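Local coordinates for formate-dependent phosphoribosylglycinamide formyltransferase (Mycobacterium tuberculosis H37Rv, PDB 6KHR), which belongs to the ATP-grasp superfamily, a group of multidomain alpha/beta proteins named for a nucleotide-grasping fold, at residues Thr128-Ala138 against Tyr302-Pro310; Thr146-Ser154 against Pro212-Val220. One frame throughout, in Å; residues are numbered along the deposited sequence.

How the contacts relate
Both contacts lie on the same side of the chain's centre, their own centres about 15 Å apart, and contact 2 is nested within the loop that contact 1 closes. Contact 1 lays helix 131-141 across edge strand 300-307 of the large antiparallel sheet. The chain then runs from that helix into strand 149-152, which contact 2 pairs with strand 214-217 in a small three-stranded sheet. The two also touch: Glu132 packs on Phe151, Tyr302 reaches Thr146 and Val220, and the carbonyl of Phe303 meets the methyl of Thr146. Helix 131-141 thus bridges the small and large antiparallel sheets. Both sheets contribute strands to the ATP-grasp family region.

Contact 1. Residues Thr128-Ala138 against Tyr302-Pro310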
loop_
_atom_site.group_PDB
_atom_site.type_symbol
_atom_site.label_atom_id
_atom_site.label_comp_id
_atom_site.label_asym_id
_atom_site.label_seq_id
_atom_site.Cartn_x
_atom_site.Cartn_y
_atom_site.Cartn_z
ATOM N N THR A 128 -10.186 -25.183 6.776
ATOM C CA THR A 128 -8.789 -24.840 6.981
ATOM C C THR A 128 -8.443 -24.595 8.432
ATOM O O THR A 128 -7.263 -24.419 8.741
ATOM C CB THR A 128 -8.429 -23.610 6.168
ATOM O OG1 THR A 128 -9.262 -22.523 6.582
ATOM C CG2 THR A 128 -8.648 -23.894 4.684
ATOM N N ALA A 129 -9.433 -24.561 9.322
ATOM C CA ALA A 129 -9.171 -24.513 10.752
ATOM C C ALA A 129 -9.168 -25.891 11.376
ATOM O O ALA A 129 -8.713 -26.039 12.511
ATOM C CB ALA A 129 -10.207 -23.640 11.462
ATOM N N ASP A 130 -9.682 -26.888 10.671
ATOM C CA ASP A 130 -9.656 -28.284 11.107
ATOM C C ASP A 130 -8.420 -28.913 10.476
ATOM O O ASP A 130 -8.439 -29.307 9.308
ATOM C CB ASP A 130 -10.948 -28.980 10.684
ATOM C CG ASP A 130 -10.969 -30.467 11.026
ATOM O OD1 ASP A 130 -10.111 -30.937 11.802
ATOM O OD2 ASP A 130 -11.859 -31.169 10.503
ATOM N N ARG A 131 -7.327 -28.985 11.238
ATOM C CA ARG A 131 -6.061 -29.404 10.647
ATOM C C ARG A 131 -6.133 -30.848 10.158
ATOM O O ARG A 131 -5.666 -31.162 9.057
ATOM C CB ARG A 131 -4.912 -29.215 11.646
ATOM C CG ARG A 131 -3.546 -29.649 11.120
ATOM C CD ARG A 131 -3.285 -29.088 9.716
ATOM N NE ARG A 131 -2.132 -29.697 9.056
ATOM C CZ ARG A 131 -0.988 -29.068 8.804
ATOM N NH1 ARG A 131 -0.827 -27.795 9.158
ATOM N NH2 ARG A 131 0.004 -29.701 8.191
ATOM N N GLU A 132 -6.722 -31.730 10.959
ATOM C CA GLU A 132 -6.880 -33.122 10.558
ATOM C C GLU A 132 -7.705 -33.236 9.279
ATOM O O GLU A 132 -7.332 -33.956 8.343
ATOM C CB GLU A 132 -7.534 -33.906 11.703
ATOM C CG GLU A 132 -7.218 -35.395 11.753
ATOM C CD GLU A 132 -8.451 -36.272 11.608
ATOM O OE1 GLU A 132 -9.572 -35.715 11.605
ATOM O OE2 GLU A 132 -8.300 -37.512 11.492
ATOM N N GLY A 133 -8.836 -32.527 9.218
ATOM C CA GLY A 133 -9.727 -32.656 8.080
ATOM C C GLY A 133 -9.170 -32.050 6.811
ATOM O O GLY A 133 -9.524 -32.476 5.707
ATOM N N LEU A 134 -8.299 -31.057 6.946
ATOM C CA LEU A 134 -7.697 -30.455 5.767
ATOM C C LEU A 134 -6.628 -31.370 5.176
ATOM O O LEU A 134 -6.531 -31.516 3.947
ATOM C CB LEU A 134 -7.121 -29.073 6.110
ATOM C CG LEU A 134 -6.517 -28.391 4.880
ATOM C CD1 LEU A 134 -7.636 -27.891 4.006
ATOM C CD2 LEU A 134 -5.570 -27.257 5.260
ATOM N N ARG A 135 -5.817 -31.994 6.034
ATOM C CA ARG A 135 -4.863 -32.985 5.547
ATOM C C ARG A 135 -5.591 -34.109 4.817
ATOM O O ARG A 135 -5.246 -34.449 3.678
ATOM C CB ARG A 135 -4.031 -33.544 6.703
ATOM C CG ARG A 135 -2.650 -32.955 6.812
ATOM C CD ARG A 135 -1.784 -33.310 5.607
ATOM N NE ARG A 135 -0.676 -32.367 5.459
ATOM C CZ ARG A 135 0.556 -32.585 5.906
ATOM N NH1 ARG A 135 0.840 -33.722 6.528
ATOM N NH2 ARG A 135 1.509 -31.675 5.726
ATOM N N ARG A 136 -6.628 -34.670 5.453
ATOM C CA ARG A 136 -7.376 -35.766 4.845
ATOM C C ARG A 136 -8.083 -35.317 3.574
ATOM O O ARG A 136 -8.225 -36.108 2.638
ATOM C CB ARG A 136 -8.375 -36.339 5.845
ATOM N N LEU A 137 -8.513 -34.055 3.513
ATOM C CA LEU A 137 -9.049 -33.530 2.264
ATOM C C LEU A 137 -7.965 -33.459 1.188
ATOM O O LEU A 137 -8.195 -33.801 0.017
ATOM C CB LEU A 137 -9.665 -32.147 2.501
ATOM C CG LEU A 137 -10.008 -31.410 1.201
ATOM C CD1 LEU A 137 -11.142 -32.146 0.490
ATOM C CD2 LEU A 137 -10.355 -29.940 1.418
ATOM N N ALA A 138 -6.772 -33.021 1.560
ATOM C CA ALA A 138 -5.727 -32.826 0.562
ATOM C C ALA A 138 -5.205 -34.158 0.047
ATOM O O ALA A 138 -5.121 -34.383 -1.169
ATOM C CB ALA A 138 -4.593 -31.995 1.156
ATOM N N TYR A 302 5.468 -30.845 -2.246
ATOM C CA TYR A 302 4.588 -31.386 -1.231
ATOM C C TYR A 302 3.626 -30.311 -0.762
ATOM O O TYR A 302 4.008 -29.159 -0.547
ATOM C CB TYR A 302 5.362 -31.915 -0.034
ATOM C CG TYR A 302 6.362 -32.987 -0.369
ATOM C CD1 TYR A 302 7.664 -32.662 -0.745
ATOM C CD2 TYR A 302 6.024 -34.319 -0.292
ATOM C CE1 TYR A 302 8.595 -33.648 -1.036
ATOM C CE2 TYR A 302 6.941 -35.310 -0.580
ATOM C CZ TYR A 302 8.227 -34.972 -0.949
ATOM O OH TYR A 302 9.138 -35.966 -1.233
ATOM N N PHE A 303 2.377 -30.701 -0.621
ATOM C CA PHE A 303 1.405 -29.866 0.054
ATOM C C PHE A 303 1.686 -29.856 1.551
ATOM O O PHE A 303 1.831 -30.914 2.161
ATOM C CB PHE A 303 -0.003 -30.389 -0.219
ATOM C CG PHE A 303 -1.047 -29.651 0.524
ATOM C CD1 PHE A 303 -1.448 -28.384 0.091
ATOM C CD2 PHE A 303 -1.599 -30.185 1.681
ATOM C CE1 PHE A 303 -2.421 -27.679 0.774
ATOM C CE2 PHE A 303 -2.560 -29.491 2.378
ATOM C CZ PHE A 303 -2.984 -28.231 1.919
ATOM N N ALA A 304 1.746 -28.672 2.145
ATOM C CA ALA A 304 1.824 -28.613 3.600
ATOM C C ALA A 304 0.607 -27.985 4.251
ATOM O O ALA A 304 0.185 -28.457 5.310
ATOM C CB ALA A 304 3.070 -27.851 4.052
ATOM N N ASP A 305 0.038 -26.932 3.662
ATOM C CA ASP A 305 -1.074 -26.227 4.291
ATOM C C ASP A 305 -1.683 -25.217 3.321
ATOM O O ASP A 305 -1.123 -24.915 2.266
ATOM C CB ASP A 305 -0.621 -25.521 5.566
ATOM C CG ASP A 305 -1.767 -25.200 6.477
ATOM O OD1 ASP A 305 -2.885 -25.699 6.208
ATOM O OD2 ASP A 305 -1.558 -24.444 7.449
ATOM N N VAL A 306 -2.839 -24.684 3.711
ATOM C CA VAL A 306 -3.465 -23.553 3.039
ATOM C C VAL A 306 -4.162 -22.684 4.078
ATOM O O VAL A 306 -4.815 -23.194 4.996
ATOM C CB VAL A 306 -4.456 -24.005 1.938
ATOM C CG1 VAL A 306 -5.499 -24.960 2.490
ATOM C CG2 VAL A 306 -5.118 -22.784 1.270
ATOM N N THR A 307 -4.028 -21.364 3.929
ATOM C CA THR A 307 -4.757 -20.421 4.766
ATOM C C THR A 307 -5.604 -19.463 3.934
ATOM O O THR A 307 -5.175 -18.983 2.879
ATOM C CB THR A 307 -3.825 -19.607 5.630
ATOM O OG1 THR A 307 -4.587 -18.599 6.297
ATOM C CG2 THR A 307 -2.757 -18.953 4.787
ATOM N N VAL A 308 -6.796 -19.157 4.448
ATOM C CA VAL A 308 -7.710 -18.206 3.822
ATOM C C VAL A 308 -7.396 -16.778 4.257
ATOM O O VAL A 308 -8.147 -15.846 3.942
ATOM C CB VAL A 308 -9.176 -18.554 4.148
ATOM C CG1 VAL A 308 -9.491 -20.007 3.791
ATOM C CG2 VAL A 308 -9.483 -18.262 5.620
ATOM N N CYS A 309 -6.287 -16.586 4.971
ATOM C CA CYS A 309 -5.876 -15.278 5.480
ATOM C C CYS A 309 -4.490 -14.897 4.959
ATOM O O CYS A 309 -3.635 -15.764 4.775
ATOM C CB CYS A 309 -5.854 -15.270 7.015
ATOM S SG CYS A 309 -7.292 -16.022 7.824
ATOM N N PRO A 310 -4.222 -13.591 4.738
ATOM C CA PRO A 310 -2.937 -13.197 4.137
ATOM C C PRO A 310 -1.742 -13.556 5.002
ATOM O O PRO A 310 -1.542 -12.981 6.075
ATOM C CB PRO A 310 -3.071 -11.675 3.981
ATOM C CG PRO A 310 -4.061 -11.280 5.029
ATOM C CD PRO A 310 -5.039 -12.422 5.110
#
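Leu134, Ala138 and Thr128 provide the apolar side of this helix-on-strand contact, meeting Phe303, Val306 and Val308. Leu134, with CG anti to its backbone N (chi1 -178°), sends its branched end down to the strand: CD2 lies 3.6 Å from Val306 CG1, the two side chains crossing at about a right angle, and 4.3 Å from Phe303 CZ at the edge of the ring. One turn on, the small Ala138 packs its CB on the same ring, 3.4 Å from Phe303 CE2. Thr128, ahead of the helix, suits a mixed setting: CG2 is 4.0 Å from Val306 CG1, while OG1 passes Val308 CG1 and is hydrogen-bonded to the backbone oxygen of Ala124.

Helix 131-138 packs here against the outer strand of the eight-stranded antiparallel sheet, their axes 9.4 Å apart at closest approach and their directions 127° apart. Ala304 and Asp305 form a classic beta bulge, both facing Glu293 on the neighbouring strand.

Charged groups gather at the bulge. Arg131 NH1 and Asp305 OD2 make a long salt bridge of 3.8 Å; the oxygen is well out of the guanidinium plane, so charge attraction acts without a directed N-H. Asp305 OD1 meanwhile accepts a weak bond from Val306 N, which ties the carboxylate to its own strand. Arg131 NH2 lies above one face of the Arg135 guanidinium, offset toward its rim. Ala304 O lies at the edge of the Arg135 guanidinium, near its plane, 3.5 Å from Arg135 NH2; Arg135 NH1 also makes a weak, long ion pair with Glu217. Asp130, at the N-cap, accepts a weak bond from Gly133 N; at the strand's far end Thr307 OG1 accepts from Cys309 N, 2.9 Å away, in an ST turn.

Contact 2. Residues Thr146-Ser154 against Pro212-Val220; sequences TAPFWFVGS and PRVCAESVV
Ala147 meets Val220 methyl to methyl, CB to CG2 at 3.7 Å, just before the strands pair. Pro148, which has no N-H to give, offers its carbonyl: Ser218 N binds Pro148 O at 2.8 Å, nearly along the C=O axis, while the proline ring rests on Ser218 CB. Phe149 and Glu217 form a non-hydrogen-bonded pair, with Phe149 CB 3.8 Å from Glu217 CG. Phe149 CG lies between its backbone N and carbonyl carbon (chi1 69°), a rotation that leads the ring away from strand 214-217 to helix 131-141.

Trp150 pairs with Ala216 through two backbone hydrogen bonds, and its indole turns back toward the Pro148 end and meets Ser218 diagonally, CZ3 lying 3.5 Å from Ser218 OG at the ring edge. The small Ala216 suits a place beside so broad a side chain. Strand 214-217 is the middle of a three-stranded antiparallel sheet, between 149-152 and 172-173, consistent with a small lobe of the ATP-grasp fold. Trp150 and Val152 point from it to helix 155-165, Phe149 and Phe151 to helix 131-141.

Phe151 lies opposite Cys215 in a sulfur-aromatic contact, SG 4.4 Å from the ring centroid and oblique to it, while Phe149 CD2 lies above one face of the same ring, offset toward the rim. Arg213 CD runs beside Phe151 CB, and the Arg213 guanidinium makes a weak, long ion pair with Glu132. Val152 N binds Val214 O at 2.8 Å, and Val214 N returns to Val152 O. Beta-branched valines suit extended strands; on the Trp150 face, Val152 CG2 packs 3.9 Å from Val214 CG1.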
loop_
_atom_site.group_PDB
_atom_site.type_symbol
_atom_site.label_atom_id
_atom_site.label_comp_id
_atom_site.label_asym_id
_atom_site.label_seq_id
_atom_site.Cartn_x
_atom_site.Cartn_y
_atom_site.Cartn_z
ATOM N N THR A 146 1.723 -35.286 -0.198
ATOM C CA THR A 146 2.177 -34.721 1.077
ATOM C C THR A 146 3.284 -35.599 1.629
ATOM O O THR A 146 3.644 -36.573 1.013
ATOM C CB THR A 146 1.064 -34.749 2.117
ATOM O OG1 THR A 146 0.447 -36.017 2.031
ATOM C CG2 THR A 146 -0.026 -33.756 1.838
ATOM N N ALA A 147 3.832 -35.192 2.755
ATOM C CA ALA A 147 4.815 -36.023 3.460
ATOM C C ALA A 147 4.013 -37.112 4.151
ATOM O O ALA A 147 2.916 -36.845 4.570
ATOM C CB ALA A 147 5.534 -35.189 4.471
ATOM N N PRO A 148 4.498 -38.354 4.218
ATOM C CA PRO A 148 3.767 -39.415 4.877
ATOM C C PRO A 148 3.355 -39.044 6.302
ATOM O O PRO A 148 4.166 -38.640 7.039
ATOM C CB PRO A 148 4.809 -40.518 4.871
ATOM C CG PRO A 148 5.539 -40.265 3.614
ATOM C CD PRO A 148 5.727 -38.780 3.620
ATOM N N PHE A 149 2.083 -39.217 6.625
ATOM C CA PHE A 149 1.622 -38.809 7.962
ATOM C C PHE A 149 0.595 -39.788 8.499
ATOM O O PHE A 149 -0.079 -40.427 7.743
ATOM C CB PHE A 149 0.993 -37.430 7.873
ATOM C CG PHE A 149 -0.299 -37.431 7.119
ATOM C CD1 PHE A 149 -0.320 -37.233 5.756
ATOM C CD2 PHE A 149 -1.495 -37.642 7.770
ATOM C CE1 PHE A 149 -1.511 -37.238 5.059
ATOM C CE2 PHE A 149 -2.687 -37.652 7.070
ATOM C CZ PHE A 149 -2.691 -37.451 5.716
ATOM N N TRP A 150 0.563 -39.936 9.811
ATOM C CA TRP A 150 -0.384 -40.857 10.473
ATOM C C TRP A 150 -0.980 -40.177 11.691
ATOM O O TRP A 150 -0.278 -39.460 12.353
ATOM C CB TRP A 150 0.328 -42.133 10.911
ATOM C CG TRP A 150 0.931 -42.898 9.789
ATOM C CD1 TRP A 150 0.362 -43.910 9.094
ATOM C CD2 TRP A 150 2.208 -42.671 9.189
ATOM N NE1 TRP A 150 1.206 -44.338 8.116
ATOM C CE2 TRP A 150 2.335 -43.582 8.139
ATOM C CE3 TRP A 150 3.230 -41.757 9.407
ATOM C CZ2 TRP A 150 3.459 -43.633 7.337
ATOM C CZ3 TRP A 150 4.346 -41.806 8.621
ATOM C CH2 TRP A 150 4.457 -42.735 7.603
ATOM N N PHE A 151 -2.264 -40.381 11.909
ATOM C CA PHE A 151 -2.926 -39.923 13.121
ATOM C C PHE A 151 -3.084 -41.129 14.029
ATOM O O PHE A 151 -3.680 -42.130 13.625
ATOM C CB PHE A 151 -4.279 -39.283 12.805
ATOM C CG PHE A 151 -4.182 -38.055 11.922
ATOM C CD1 PHE A 151 -3.361 -36.992 12.273
ATOM C CD2 PHE A 151 -4.898 -37.974 10.733
ATOM C CE1 PHE A 151 -3.266 -35.863 11.463
ATOM C CE2 PHE A 151 -4.800 -36.847 9.916
ATOM C CZ PHE A 151 -3.981 -35.790 10.289
ATOM N N VAL A 152 -2.519 -41.054 15.231
ATOM C CA VAL A 152 -2.586 -42.139 16.196
ATOM C C VAL A 152 -3.358 -41.647 17.412
ATOM O O VAL A 152 -3.649 -40.461 17.548
ATOM C CB VAL A 152 -1.185 -42.651 16.604
ATOM C CG1 VAL A 152 -0.417 -43.108 15.373
ATOM C CG2 VAL A 152 -0.425 -41.582 17.376
ATOM N N GLY A 153 -3.689 -42.583 18.297
ATOM C CA GLY A 153 -4.435 -42.272 19.505
ATOM C C GLY A 153 -4.066 -43.189 20.655
ATOM O O GLY A 153 -4.698 -43.168 21.718
ATOM N N SER A 154 -3.045 -44.014 20.435
ATOM C CA SER A 154 -2.481 -44.891 21.446
ATOM C C SER A 154 -0.981 -44.699 21.463
ATOM O O SER A 154 -0.408 -44.012 20.615
ATOM C CB SER A 154 -2.793 -46.369 21.171
ATOM N N PRO A 212 -6.744 -37.995 23.164
ATOM C CA PRO A 212 -7.006 -37.465 21.816
ATOM C C PRO A 212 -5.972 -37.945 20.807
ATOM O O PRO A 212 -5.020 -38.658 21.126
ATOM C CB PRO A 212 -6.936 -35.950 22.003
ATOM C CG PRO A 212 -7.294 -35.738 23.427
ATOM C CD PRO A 212 -6.725 -36.923 24.174
ATOM N N ARG A 213 -6.171 -37.518 19.561
ATOM C CA ARG A 213 -5.318 -37.939 18.463
ATOM C C ARG A 213 -3.965 -37.237 18.516
ATOM O O ARG A 213 -3.826 -36.139 19.060
ATOM C CB ARG A 213 -5.986 -37.658 17.115
ATOM C CG ARG A 213 -7.310 -38.360 16.895
ATOM C CD ARG A 213 -7.424 -38.830 15.449
ATOM N NE ARG A 213 -8.775 -39.279 15.134
ATOM C CZ ARG A 213 -9.087 -40.154 14.178
ATOM N NH1 ARG A 213 -8.135 -40.703 13.427
ATOM N NH2 ARG A 213 -10.357 -40.492 13.979
ATOM N N VAL A 214 -2.957 -37.893 17.945
ATOM C CA VAL A 214 -1.610 -37.345 17.835
ATOM C C VAL A 214 -1.089 -37.638 16.435
ATOM O O VAL A 214 -1.158 -38.778 15.968
ATOM C CB VAL A 214 -0.663 -37.931 18.894
ATOM C CG1 VAL A 214 0.763 -37.950 18.372
ATOM C CG2 VAL A 214 -0.756 -37.125 20.169
ATOM N N CYS A 215 -0.553 -36.619 15.777
ATOM C CA CYS A 215 -0.178 -36.723 14.373
ATOM C C CYS A 215 1.297 -37.068 14.218
ATOM O O CYS A 215 2.166 -36.395 14.786
ATOM C CB CYS A 215 -0.481 -35.415 13.655
ATOM S SG CYS A 215 -0.012 -35.498 11.952
ATOM N N ALA A 216 1.581 -38.090 13.419
ATOM C CA ALA A 216 2.945 -38.524 13.157
ATOM C C ALA A 216 3.285 -38.272 11.694
ATOM O O ALA A 216 2.525 -38.666 10.804
ATOM C CB ALA A 216 3.128 -40.002 13.492
ATOM N N GLU A 217 4.428 -37.628 11.451
ATOM C CA GLU A 217 4.873 -37.273 10.109
ATOM C C GLU A 217 6.260 -37.838 9.853
ATOM O O GLU A 217 7.153 -37.718 10.698
ATOM C CB GLU A 217 4.897 -35.756 9.905
ATOM C CG GLU A 217 3.542 -35.142 9.602
ATOM C CD GLU A 217 3.656 -33.737 9.045
ATOM O OE1 GLU A 217 3.232 -32.777 9.728
ATOM O OE2 GLU A 217 4.180 -33.592 7.921
ATOM N N SER A 218 6.434 -38.464 8.695
ATOM C CA SER A 218 7.765 -38.802 8.220
ATOM C C SER A 218 8.445 -37.544 7.705
ATOM O O SER A 218 7.805 -36.677 7.101
ATOM C CB SER A 218 7.701 -39.857 7.121
ATOM O OG SER A 218 7.657 -41.152 7.685
ATOM N N VAL A 219 9.746 -37.444 7.957
ATOM C CA VAL A 219 10.503 -36.244 7.634
ATOM C C VAL A 219 11.175 -36.411 6.282
ATOM O O VAL A 219 11.820 -37.433 6.010
ATOM C CB VAL A 219 11.535 -35.943 8.718
ATOM C CG1 VAL A 219 12.178 -34.597 8.447
ATOM C CG2 VAL A 219 10.854 -35.940 10.030
ATOM N N VAL A 220 11.023 -35.397 5.438
ATOM C CA VAL A 220 11.512 -35.417 4.069
ATOM C C VAL A 220 12.501 -34.278 3.887
ATOM O O VAL A 220 12.429 -33.248 4.559
ATOM C CB VAL A 220 10.363 -35.297 3.043
ATOM C CG1 VAL A 220 10.748 -35.994 1.750
ATOM C CG2 VAL A 220 9.067 -35.858 3.610
#